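Local coordinates for glucokinase (PDB 2QM1), which probably phosphorylates glucose with ATP as phosphate donor, as a glucokinase of the ROK family, at residues I9-G14 against V69-G74; T24-V29 against R126-G131; A113-A118 against A316-Q321; N119-G124 against N308-I313. All coordinates share one frame; numbering follows the deposited sequence.

Contact 1. Residues I9-G14 against V69-G74; sequences IGIDLG and VGIGMG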
loop_
_atom_site.group_PDB
_atom_site.type_symbol
_atom_site.label_atom_id
_atom_site.label_comp_id
_atom_site.label_asym_id
_atom_site.label_seq_id
_atom_site.Cartn_x
_atom_site.Cartn_y
_atom_site.Cartn_z
ATOM N N ILE B 9 -19.789 -4.639 -21.582
ATOM C CA ILE B 9 -18.681 -4.746 -22.520
ATOM C C ILE B 9 -17.375 -4.436 -21.772
ATOM O O ILE B 9 -17.278 -3.438 -21.046
ATOM C CB ILE B 9 -18.867 -3.775 -23.730
ATOM C CG1 ILE B 9 -20.077 -4.186 -24.577
ATOM C CG2 ILE B 9 -17.541 -3.733 -24.608
ATOM C CD1 ILE B 9 -20.624 -3.100 -25.541
ATOM N N GLY B 10 -16.371 -5.286 -21.954
ATOM C CA GLY B 10 -15.013 -4.952 -21.461
ATOM C C GLY B 10 -14.034 -4.739 -22.608
ATOM O O GLY B 10 -14.103 -5.423 -23.610
ATOM N N ILE B 11 -13.142 -3.768 -22.457
ATOM C CA ILE B 11 -12.122 -3.471 -23.460
ATOM C C ILE B 11 -10.780 -3.589 -22.770
ATOM O O ILE B 11 -10.561 -2.999 -21.700
ATOM C CB ILE B 11 -12.270 -2.064 -24.065
ATOM C CG1 ILE B 11 -13.656 -1.930 -24.728
ATOM C CG2 ILE B 11 -11.074 -1.767 -25.051
ATOM C CD1 ILE B 11 -14.302 -0.460 -24.745
ATOM N N ASP B 12 -9.898 -4.352 -23.406
ATOM C CA ASP B 12 -8.535 -4.503 -22.962
ATOM C C ASP B 12 -7.585 -3.897 -24.028
ATOM O O ASP B 12 -7.180 -4.550 -24.994
ATOM C CB ASP B 12 -8.293 -5.984 -22.629
ATOM C CG ASP B 12 -6.884 -6.270 -22.202
ATOM O OD1 ASP B 12 -6.085 -5.319 -22.174
ATOM O OD2 ASP B 12 -6.572 -7.464 -21.921
ATOM N N LEU B 13 -7.247 -2.627 -23.819
ATOM C CA LEU B 13 -6.441 -1.835 -24.759
ATOM C C LEU B 13 -4.957 -2.064 -24.479
ATOM O O LEU B 13 -4.448 -1.595 -23.456
ATOM C CB LEU B 13 -6.767 -0.323 -24.612
ATOM C CG LEU B 13 -5.811 0.671 -25.310
ATOM C CD1 LEU B 13 -5.686 0.416 -26.822
ATOM C CD2 LEU B 13 -6.080 2.209 -25.041
ATOM N N GLY B 14 -4.266 -2.783 -25.373
ATOM C CA GLY B 14 -2.825 -3.041 -25.204
ATOM C C GLY B 14 -1.980 -2.398 -26.291
ATOM O O GLY B 14 -2.506 -1.957 -27.301
ATOM N N VAL B 69 -25.457 -2.553 -20.085
ATOM C CA VAL B 69 -25.519 -1.794 -18.812
ATOM C C VAL B 69 -24.413 -0.733 -18.825
ATOM O O VAL B 69 -24.595 0.436 -18.401
ATOM C CB VAL B 69 -25.393 -2.747 -17.584
ATOM C CG1 VAL B 69 -25.101 -1.963 -16.281
ATOM C CG2 VAL B 69 -26.629 -3.648 -17.474
ATOM N N GLY B 70 -23.273 -1.140 -19.354
ATOM C CA GLY B 70 -22.240 -0.185 -19.763
ATOM C C GLY B 70 -20.965 -0.792 -20.317
ATOM O O GLY B 70 -20.880 -2.000 -20.564
ATOM N N ILE B 71 -19.944 0.045 -20.449
ATOM C CA ILE B 71 -18.624 -0.365 -21.034
ATOM C C ILE B 71 -17.543 -0.032 -20.023
ATOM O O ILE B 71 -17.467 1.112 -19.535
ATOM C CB ILE B 71 -18.314 0.443 -22.340
ATOM C CG1 ILE B 71 -19.316 0.127 -23.433
ATOM C CG2 ILE B 71 -16.941 0.128 -22.925
ATOM C CD1 ILE B 71 -19.491 1.283 -24.438
ATOM N N GLY B 72 -16.693 -0.998 -19.725
ATOM C CA GLY B 72 -15.481 -0.737 -18.967
ATOM C C GLY B 72 -14.230 -0.931 -19.827
ATOM O O GLY B 72 -14.173 -1.817 -20.665
HETATM N N MSE B 73 -13.226 -0.091 -19.616
HETATM C CA MSE B 73 -11.967 -0.203 -20.396
HETATM C C MSE B 73 -10.700 -0.140 -19.529
HETATM O O MSE B 73 -10.618 0.676 -18.652
HETATM C CB MSE B 73 -11.928 0.893 -21.490
HETATM C CG MSE B 73 -10.654 0.869 -22.368
HETATM SE SE MSE B 73 -10.879 2.230 -23.733
HETATM C CE MSE B 73 -9.043 2.882 -23.776
ATOM N N GLY B 74 -9.734 -1.016 -19.782
ATOM C CA GLY B 74 -8.415 -0.887 -19.253
ATOM C C GLY B 74 -7.465 -0.318 -20.309
ATOM O O GLY B 74 -7.560 -0.665 -21.474
#
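Five backbone hydrogen bonds hold strand 9-13 alongside strand 69-74, with both chains running the same way. The axes come within 4.7 Å and diverge by 17°. Ile9 and Ile11 each donate with N and accept with O, alternating between Gly70, Gly72 and Gly74. The bond from Ile9 N to Gly70 O is nearly straight, with 171° at the hydrogen. Gly72 N to Ile9 O is short, at 2.8 Å. Ile11 N to Gly72 O is equally short but bent to 144°. The ladder closes where Leu13 N donates to Gly74 O at 3.1 Å. CA-H...O contacts fill in between, such as Met73 CA to Ile11 O at 3.4 Å.

The two strands belong to the parallel part of the N-terminal sheet of the actin-like ATPase fold, with strand 112-116 as the third. Strand 17-24 flanks 9-13, and 112-116 flanks 69-74. Strand 9-13 runs into Asp12-Leu13-Gly14, consistent with the first phosphate loop of this clan.

The apolar contacts lie on the sheet face that carries Ile9, Ile11, Ile71 and Met73. Ile9 and Ile71 stand side by side, each with CG2 anti to the backbone N. Ile11 leans obliquely across Ile71, and its CD1 meets Ile71 CG2 tightly at 3.3 Å. Met73, a selenomethionine, starts with CG anti to the backbone N and bends at its last torsion. This brings its CE within 3.3 Å of Leu13 CD2, a second tight pair. Ile50 of helix 46-60 packs on both Ile11 and Met73. On the other face, Gly10, Gly72 and Gly74 carry no side chains.

Contact 2. Residues T24-V29 against R126-G131; sequences TTDGVV and RWKGAG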
loop_
_atom_site.group_PDB
_atom_site.type_symbol
_atom_site.label_atom_id
_atom_site.label_comp_id
_atom_site.label_asym_id
_atom_site.label_seq_id
_atom_site.Cartn_x
_atom_site.Cartn_y
_atom_site.Cartn_z
ATOM N N THR B 24 -22.058 -11.481 -19.423
ATOM C CA THR B 24 -23.257 -11.331 -18.582
ATOM C C THR B 24 -22.877 -10.461 -17.399
ATOM O O THR B 24 -21.671 -10.296 -17.101
ATOM C CB THR B 24 -23.753 -12.675 -17.991
ATOM O OG1 THR B 24 -22.760 -13.173 -17.089
ATOM C CG2 THR B 24 -24.015 -13.725 -19.085
ATOM N N THR B 25 -23.886 -9.914 -16.713
ATOM C CA THR B 25 -23.614 -9.091 -15.554
ATOM C C THR B 25 -22.968 -9.886 -14.431
ATOM O O THR B 25 -22.408 -9.288 -13.556
ATOM C CB THR B 25 -24.850 -8.326 -15.012
ATOM O OG1 THR B 25 -25.844 -9.265 -14.574
ATOM C CG2 THR B 25 -25.455 -7.321 -16.095
ATOM N N ASP B 26 -23.060 -11.219 -14.442
ATOM C CA ASP B 26 -22.278 -12.066 -13.514
ATOM C C ASP B 26 -20.835 -12.320 -14.004
ATOM O O ASP B 26 -20.104 -13.103 -13.400
ATOM C CB ASP B 26 -22.987 -13.412 -13.312
ATOM C CG ASP B 26 -22.467 -14.188 -12.081
ATOM O OD1 ASP B 26 -22.187 -13.547 -11.029
ATOM O OD2 ASP B 26 -22.358 -15.451 -12.174
ATOM N N GLY B 27 -20.439 -11.702 -15.117
ATOM C CA GLY B 27 -19.085 -11.822 -15.634
ATOM C C GLY B 27 -18.717 -13.126 -16.317
ATOM O O GLY B 27 -17.555 -13.491 -16.330
ATOM N N VAL B 28 -19.697 -13.810 -16.905
ATOM C CA VAL B 28 -19.464 -14.900 -17.854
ATOM C C VAL B 28 -19.360 -14.318 -19.265
ATOM O O VAL B 28 -20.238 -13.584 -19.692
ATOM C CB VAL B 28 -20.629 -15.901 -17.868
ATOM C CG1 VAL B 28 -20.354 -17.100 -18.776
ATOM C CG2 VAL B 28 -21.030 -16.320 -16.417
ATOM N N VAL B 29 -18.288 -14.669 -19.966
ATOM C CA VAL B 29 -17.963 -14.152 -21.287
ATOM C C VAL B 29 -18.920 -14.758 -22.341
ATOM O O VAL B 29 -19.004 -15.968 -22.461
ATOM C CB VAL B 29 -16.425 -14.479 -21.639
ATOM C CG1 VAL B 29 -16.038 -13.982 -23.035
ATOM C CG2 VAL B 29 -15.495 -13.868 -20.632
ATOM N N ARG B 126 -9.651 -10.627 -8.915
ATOM C CA ARG B 126 -10.468 -10.617 -7.698
ATOM C C ARG B 126 -11.895 -11.195 -7.900
ATOM O O ARG B 126 -12.371 -11.974 -7.076
ATOM C CB ARG B 126 -10.497 -9.217 -7.109
ATOM C CG ARG B 126 -11.361 -9.098 -5.889
ATOM C CD ARG B 126 -11.284 -7.698 -5.379
ATOM N NE ARG B 126 -12.255 -7.475 -4.333
ATOM C CZ ARG B 126 -13.262 -6.620 -4.470
ATOM N NH1 ARG B 126 -13.412 -5.894 -5.601
ATOM N NH2 ARG B 126 -14.105 -6.474 -3.479
ATOM N N TRP B 127 -12.565 -10.806 -8.984
ATOM C CA TRP B 127 -13.971 -11.153 -9.233
ATOM C C TRP B 127 -14.194 -12.583 -9.626
ATOM O O TRP B 127 -15.149 -13.201 -9.129
ATOM C CB TRP B 127 -14.553 -10.290 -10.377
ATOM C CG TRP B 127 -16.073 -10.370 -10.566
ATOM C CD1 TRP B 127 -17.000 -10.791 -9.665
ATOM C CD2 TRP B 127 -16.808 -9.918 -11.722
ATOM N NE1 TRP B 127 -18.273 -10.651 -10.187
ATOM C CE2 TRP B 127 -18.181 -10.118 -11.450
ATOM C CE3 TRP B 127 -16.429 -9.363 -12.959
ATOM C CZ2 TRP B 127 -19.186 -9.804 -12.376
ATOM C CZ3 TRP B 127 -17.428 -9.051 -13.884
ATOM C CH2 TRP B 127 -18.793 -9.280 -13.586
ATOM N N LYS B 128 -13.337 -13.106 -10.518
ATOM C CA LYS B 128 -13.534 -14.433 -11.119
ATOM C C LYS B 128 -12.329 -15.347 -10.990
ATOM O O LYS B 128 -12.397 -16.549 -11.305
ATOM C CB LYS B 128 -13.931 -14.274 -12.594
ATOM C CG LYS B 128 -15.306 -13.646 -12.733
ATOM C CD LYS B 128 -16.393 -14.671 -12.358
ATOM C CE LYS B 128 -17.769 -14.008 -12.282
ATOM N NZ LYS B 128 -18.788 -14.998 -11.806
ATOM N N GLY B 129 -11.215 -14.792 -10.517
ATOM C CA GLY B 129 -10.004 -15.611 -10.404
ATOM C C GLY B 129 -9.525 -15.848 -8.986
ATOM O O GLY B 129 -10.357 -16.006 -8.061
ATOM N N ALA B 130 -8.185 -15.874 -8.845
ATOM C CA ALA B 130 -7.469 -16.225 -7.606
ATOM C C ALA B 130 -7.737 -15.316 -6.393
ATOM O O ALA B 130 -7.550 -15.738 -5.251
ATOM C CB ALA B 130 -5.883 -16.312 -7.881
ATOM N N GLY B 131 -8.226 -14.094 -6.644
ATOM C CA GLY B 131 -8.528 -13.132 -5.567
ATOM C C GLY B 131 -9.721 -13.471 -4.662
ATOM O O GLY B 131 -9.787 -13.001 -3.525
#
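A beta hairpin joins strands 17-24 and 29-36, and its type I turn from Thr24 to Gly27 meets the last turn of helix 117-128. Trp127 and Lys128 reach out from the helix side by side. Trp127 has CG anti to its backbone N (chi1 -169°), which points the six-membered ring at the turn. The tip of the indole does the touching. Trp127 CH2 lies 3.3 Å from Gly27 CA, and Trp127 CZ2 lies 3.4 Å from Asp26 C. Thr25 O sits at the ring edge, in the ring plane, 3.5 Å from Trp127 CZ2. Gly27 has a positive phi and no side chain, so the ring can close right onto its CA.

Thr24 braces the turn from within. Its OG1 stands between the backbone N and the carbonyl carbon (chi1 65°) and accepts Val28 N at 3.1 Å. A weak bond to the same oxygen comes from Asp26 N. The backbone closes the turn through Gly27 N to Thr24 O at 2.7 Å.

Lys128 bends at chi2 (-74°) and then runs extended. Its CE lies 3.9 Å above one face of the Trp127 ring, toward the rim. Ser317 and Ile313 of helix 310-318, with Leu320 just beyond it, pack on Trp127 as well, so the indole is wedged between the hairpin and the C-terminal helix. The contact lies at the surface, away from the metal sites. Asp26 swings its carboxylate back toward the helix and crosses Lys128 at about a right angle. The salt bridge between Asp26 OD2 and Lys128 NZ is long, at 3.6 Å.

Contact 3. Residues A113-A118 against A316-Q321; sequences ALDNDA and ASLALQ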
loop_
_atom_site.group_PDB
_atom_site.type_symbol
_atom_site.label_atom_id
_atom_site.label_comp_id
_atom_site.label_asym_id
_atom_site.label_seq_id
_atom_site.Cartn_x
_atom_site.Cartn_y
_atom_site.Cartn_z
ATOM N N ALA B 113 -16.614 3.621 -18.305
ATOM C CA ALA B 113 -15.682 3.814 -17.235
ATOM C C ALA B 113 -14.336 3.269 -17.688
ATOM O O ALA B 113 -14.266 2.368 -18.514
ATOM C CB ALA B 113 -16.146 3.102 -15.949
ATOM N N LEU B 114 -13.250 3.845 -17.205
ATOM C CA LEU B 114 -11.975 3.276 -17.597
ATOM C C LEU B 114 -11.021 3.286 -16.446
ATOM O O LEU B 114 -11.178 4.030 -15.476
ATOM C CB LEU B 114 -11.368 4.000 -18.824
ATOM C CG LEU B 114 -10.583 5.302 -18.607
ATOM C CD1 LEU B 114 -10.204 5.899 -19.929
ATOM C CD2 LEU B 114 -11.335 6.312 -17.749
ATOM N N ASP B 115 -10.004 2.456 -16.575
ATOM C CA ASP B 115 -9.004 2.343 -15.523
ATOM C C ASP B 115 -7.686 1.883 -16.112
ATOM O O ASP B 115 -7.601 1.596 -17.283
ATOM C CB ASP B 115 -9.481 1.496 -14.304
ATOM C CG ASP B 115 -8.868 1.981 -12.959
ATOM O OD1 ASP B 115 -7.624 2.300 -12.877
ATOM O OD2 ASP B 115 -9.659 2.081 -11.993
ATOM N N ASN B 116 -6.653 1.911 -15.310
ATOM C CA ASN B 116 -5.346 1.423 -15.748
ATOM C C ASN B 116 -5.423 -0.081 -16.071
ATOM O O ASN B 116 -6.205 -0.803 -15.468
ATOM C CB ASN B 116 -4.338 1.696 -14.657
ATOM C CG ASN B 116 -3.098 0.913 -14.840
ATOM O OD1 ASN B 116 -2.231 1.299 -15.622
ATOM N ND2 ASN B 116 -3.031 -0.225 -14.210
ATOM N N ASP B 117 -4.577 -0.551 -16.985
ATOM C CA ASP B 117 -4.702 -1.907 -17.503
ATOM C C ASP B 117 -4.429 -3.019 -16.482
ATOM O O ASP B 117 -5.199 -3.964 -16.410
ATOM C CB ASP B 117 -3.891 -2.100 -18.795
ATOM C CG ASP B 117 -2.385 -1.821 -18.625
ATOM O OD1 ASP B 117 -1.962 -1.286 -17.579
ATOM O OD2 ASP B 117 -1.623 -2.103 -19.591
ATOM N N ALA B 118 -3.395 -2.885 -15.649
ATOM C CA ALA B 118 -3.215 -3.864 -14.551
ATOM C C ALA B 118 -4.234 -3.687 -13.445
ATOM O O ALA B 118 -4.588 -4.650 -12.804
ATOM C CB ALA B 118 -1.824 -3.844 -14.017
ATOM N N ALA B 316 -14.855 -5.044 -17.813
ATOM C CA ALA B 316 -16.264 -5.256 -17.725
ATOM C C ALA B 316 -16.841 -4.923 -16.345
ATOM O O ALA B 316 -17.888 -4.281 -16.284
ATOM C CB ALA B 316 -16.617 -6.676 -18.122
ATOM N N SER B 317 -16.193 -5.377 -15.256
ATOM C CA SER B 317 -16.711 -5.121 -13.885
ATOM C C SER B 317 -16.890 -3.625 -13.536
ATOM O O SER B 317 -17.754 -3.271 -12.760
ATOM C CB SER B 317 -15.840 -5.783 -12.807
ATOM O OG SER B 317 -14.605 -5.114 -12.733
ATOM N N LEU B 318 -16.066 -2.761 -14.092
ATOM C CA LEU B 318 -16.255 -1.329 -13.899
ATOM C C LEU B 318 -17.624 -0.903 -14.417
ATOM O O LEU B 318 -18.160 0.080 -13.979
ATOM C CB LEU B 318 -15.206 -0.558 -14.699
ATOM C CG LEU B 318 -13.713 -0.588 -14.402
ATOM C CD1 LEU B 318 -12.932 0.116 -15.556
ATOM C CD2 LEU B 318 -13.496 0.106 -13.057
ATOM N N ALA B 319 -18.182 -1.626 -15.377
ATOM C CA ALA B 319 -19.470 -1.225 -15.937
ATOM C C ALA B 319 -20.616 -1.426 -14.938
ATOM O O ALA B 319 -21.676 -0.799 -15.065
ATOM C CB ALA B 319 -19.733 -1.958 -17.185
ATOM N N LEU B 320 -20.388 -2.284 -13.935
ATOM C CA LEU B 320 -21.440 -2.580 -12.962
ATOM C C LEU B 320 -21.878 -1.403 -12.088
ATOM O O LEU B 320 -22.976 -1.432 -11.482
ATOM C CB LEU B 320 -21.029 -3.748 -12.091
ATOM C CG LEU B 320 -20.975 -5.109 -12.815
ATOM C CD1 LEU B 320 -20.144 -6.068 -11.963
ATOM C CD2 LEU B 320 -22.372 -5.681 -13.017
ATOM N N GLN B 321 -21.045 -0.372 -12.025
ATOM C CA GLN B 321 -21.413 0.830 -11.278
ATOM C C GLN B 321 -22.615 1.522 -11.869
ATOM O O GLN B 321 -23.263 2.312 -11.174
ATOM C CB GLN B 321 -20.241 1.815 -11.227
ATOM C CG GLN B 321 -19.702 2.136 -12.577
ATOM C CD GLN B 321 -18.594 3.138 -12.553
ATOM O OE1 GLN B 321 -17.455 2.831 -12.903
ATOM N NE2 GLN B 321 -18.916 4.345 -12.154
#
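Leu318 has CG anti to its carbonyl carbon (chi1 -67°) and chi2 near anti (171°), so CD1 is held out toward strand 112-116. This is helix-on-sheet packing: the end of helix 310-318 lies against the strand that ends the N-terminal sheet on this side, within the actin-like ATPase fold. Leu318 CD1 rests over the strand backbone, 3.8 Å from Leu114 C. The same methyl touches Asp115 CB at 3.9 Å. Nearer the root of the side chain, Leu318 CB meets Ala113 CB at 4.0 Å. Ala113 has only its methyl to offer, which lets the helix end come close. Gln321 takes the crowded position with CG between N and the carbonyl carbon, and its amide end reaches the Ala113 methyl.

The strand then turns into helix 117-128, with Asn116 at the N-cap. Asn116 belongs to the magnesium site, and so does Asn119. Asp115 braces this corner as a second-shell residue. Its OD2 is bonded to His158 NE2, and its OD1 takes Asn119 ND2. Asp115 OD1 also accepts Asn116 N at 2.6 Å through its anti lone pair, with 149° at the hydrogen.

Contact 4. Residues N119-G124 against N308-I313; sequences NVAALG and NEAGVI. With MG (magnesium ion), chain K.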
loop_
_atom_site.group_PDB
_atom_site.type_symbol
_atom_site.label_atom_id
_atom_site.label_comp_id
_atom_site.label_asym_id
_atom_site.label_seq_id
_atom_site.Cartn_x
_atom_site.Cartn_y
_atom_site.Cartn_z
ATOM N N ASN B 119 -4.759 -2.463 -13.251
ATOM C CA ASN B 119 -5.787 -2.255 -12.223
ATOM C C ASN B 119 -7.023 -3.111 -12.500
ATOM O O ASN B 119 -7.557 -3.806 -11.647
ATOM C CB ASN B 119 -6.183 -0.776 -12.135
ATOM C CG ASN B 119 -5.170 0.026 -11.347
ATOM O OD1 ASN B 119 -4.089 -0.492 -11.000
ATOM N ND2 ASN B 119 -5.479 1.292 -11.087
ATOM N N VAL B 120 -7.423 -3.056 -13.752
ATOM C CA VAL B 120 -8.616 -3.721 -14.270
ATOM C C VAL B 120 -8.389 -5.255 -14.278
ATOM O O VAL B 120 -9.230 -6.024 -13.859
ATOM C CB VAL B 120 -8.891 -3.020 -15.630
ATOM C CG1 VAL B 120 -9.009 -3.910 -16.740
ATOM C CG2 VAL B 120 -9.953 -1.955 -15.516
ATOM N N ALA B 121 -7.219 -5.686 -14.697
ATOM C CA ALA B 121 -6.835 -7.089 -14.568
ATOM C C ALA B 121 -6.915 -7.598 -13.115
ATOM O O ALA B 121 -7.439 -8.672 -12.851
ATOM C CB ALA B 121 -5.435 -7.321 -15.178
ATOM N N ALA B 122 -6.448 -6.777 -12.180
ATOM C CA ALA B 122 -6.603 -7.006 -10.768
ATOM C C ALA B 122 -8.059 -7.205 -10.383
ATOM O O ALA B 122 -8.371 -8.113 -9.618
ATOM C CB ALA B 122 -5.967 -5.807 -9.955
ATOM N N LEU B 123 -8.955 -6.349 -10.886
ATOM C CA LEU B 123 -10.369 -6.480 -10.585
ATOM C C LEU B 123 -10.903 -7.801 -11.140
ATOM O O LEU B 123 -11.810 -8.406 -10.575
ATOM C CB LEU B 123 -11.182 -5.354 -11.269
ATOM C CG LEU B 123 -11.045 -3.913 -10.783
ATOM C CD1 LEU B 123 -11.788 -2.883 -11.681
ATOM C CD2 LEU B 123 -11.505 -3.797 -9.353
ATOM N N GLY B 124 -10.410 -8.179 -12.322
ATOM C CA GLY B 124 -10.838 -9.428 -12.983
ATOM C C GLY B 124 -10.418 -10.633 -12.141
ATOM O O GLY B 124 -11.203 -11.587 -11.939
ATOM N N ASN B 308 -5.075 -14.349 -19.892
ATOM C CA ASN B 308 -5.172 -13.033 -20.483
ATOM C C ASN B 308 -6.601 -12.496 -20.568
ATOM O O ASN B 308 -6.788 -11.357 -21.037
ATOM C CB ASN B 308 -4.428 -12.930 -21.813
ATOM C CG ASN B 308 -5.041 -13.796 -22.929
ATOM O OD1 ASN B 308 -4.557 -13.793 -24.050
ATOM N ND2 ASN B 308 -6.058 -14.547 -22.617
ATOM N N GLU B 309 -7.585 -13.307 -20.148
ATOM C CA GLU B 309 -8.989 -12.828 -20.047
ATOM C C GLU B 309 -9.222 -11.925 -18.821
ATOM O O GLU B 309 -10.232 -11.227 -18.777
ATOM C CB GLU B 309 -10.024 -13.978 -20.078
ATOM C CG GLU B 309 -10.241 -14.587 -21.449
ATOM C CD GLU B 309 -11.435 -15.543 -21.528
ATOM O OE1 GLU B 309 -11.780 -15.976 -22.653
ATOM O OE2 GLU B 309 -12.014 -15.884 -20.474
ATOM N N ALA B 310 -8.316 -11.895 -17.834
ATOM C CA ALA B 310 -8.590 -11.032 -16.650
ATOM C C ALA B 310 -8.856 -9.600 -17.023
ATOM O O ALA B 310 -9.668 -8.939 -16.377
ATOM C CB ALA B 310 -7.476 -11.085 -15.575
ATOM N N GLY B 311 -8.171 -9.100 -18.045
ATOM C CA GLY B 311 -8.325 -7.691 -18.444
ATOM C C GLY B 311 -9.734 -7.282 -18.833
ATOM O O GLY B 311 -10.278 -6.294 -18.319
ATOM N N VAL B 312 -10.299 -8.057 -19.749
ATOM C CA VAL B 312 -11.624 -7.861 -20.313
ATOM C C VAL B 312 -12.745 -8.097 -19.256
ATOM O O VAL B 312 -13.725 -7.335 -19.164
ATOM C CB VAL B 312 -11.635 -8.712 -21.655
ATOM C CG1 VAL B 312 -12.115 -10.200 -21.531
ATOM C CG2 VAL B 312 -12.014 -7.962 -22.817
ATOM N N ILE B 313 -12.510 -9.087 -18.401
ATOM C CA ILE B 313 -13.333 -9.415 -17.242
ATOM C C ILE B 313 -13.330 -8.289 -16.182
ATOM O O ILE B 313 -14.391 -7.810 -15.770
ATOM C CB ILE B 313 -12.925 -10.821 -16.650
ATOM C CG1 ILE B 313 -13.331 -11.959 -17.617
ATOM C CG2 ILE B 313 -13.573 -11.046 -15.285
ATOM C CD1 ILE B 313 -12.810 -13.382 -17.230
HETATM MG MG MG K . -2.080 -0.563 -12.043
HETATM O O HOH W 1 -1.155 1.602 -11.658
#
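Helices 117-128 and 310-318 meet through their smallest residues. Ala121 CA and Gly311 CA are 4.2 Å apart, and Gly124 CA and Ala310 CA are 4.6 Å apart. Neither glycine has a side chain to hold the backbones apart. The Ala310 methyl points at the partner helix and sits 3.6 Å from Ala121 O. The Ala121 methyl lies beside the contact and meets Ala310 CB at 4.3 Å. At the other end, Ala310 O faces Gly124 CA, and Ile313 lays its CG2 branch over that same CA at 3.9 Å. The CG2 of Ile313 is anti to its backbone N.

Val120 is the strained member. Its chi1 of 126° is far from any staggered position. This puts CG1 only 3.1 Å from Gly311 O, a tight approach.

Asn119 takes no part in the packing and serves the metal instead. Its CG is anti to the carbonyl carbon (chi1 -79°), and OD1 binds the magnesium ion at 2.3 Å. A water, at 2.4 Å, and Gly148 O also bind the ion, and Asn116 belongs to the site too. The amide nitrogen of Asn119 is held by a second-shell partner, which leaves the oxygen to the metal.

Ala121 and Ala122 also pack on Phe139 of the second sheet. The helix pair thus lies between the two sheets, consistent with the interdomain helices of the actin-like ATPases. No salt bridge or hydrogen bond links the two segments, so they meet by van der Waals packing. The polar chemistry of 119-124 is turned instead to the metal.

Contact 1 lies within the N-terminal sheet, contact 3 joins its edge strand to a helix, contact 4 pairs two helices, and contact 2 adds the surface hairpin. Contacts 1 and 3 share the sheet: Met73 N lies 2.9 Å from Ala113 O, and Met73 O 2.8 Å from Asp115 N. Contacts 3 and 4 share a helix pair and meet where Leu318 CD1 touches Val120 CG2 at 3.6 Å. Contact 2 continues outward, with Trp127 CE3 3.6 Å from Ser317 CB. Contact 1 reaches contact 4 through Gly10 O and Val312 CG2, 3.4 Å apart. Contacts 3 and 4 hold Asn116 and Asn119 of the magnesium site, with the ion about 6 Å from the Asp115 side chain.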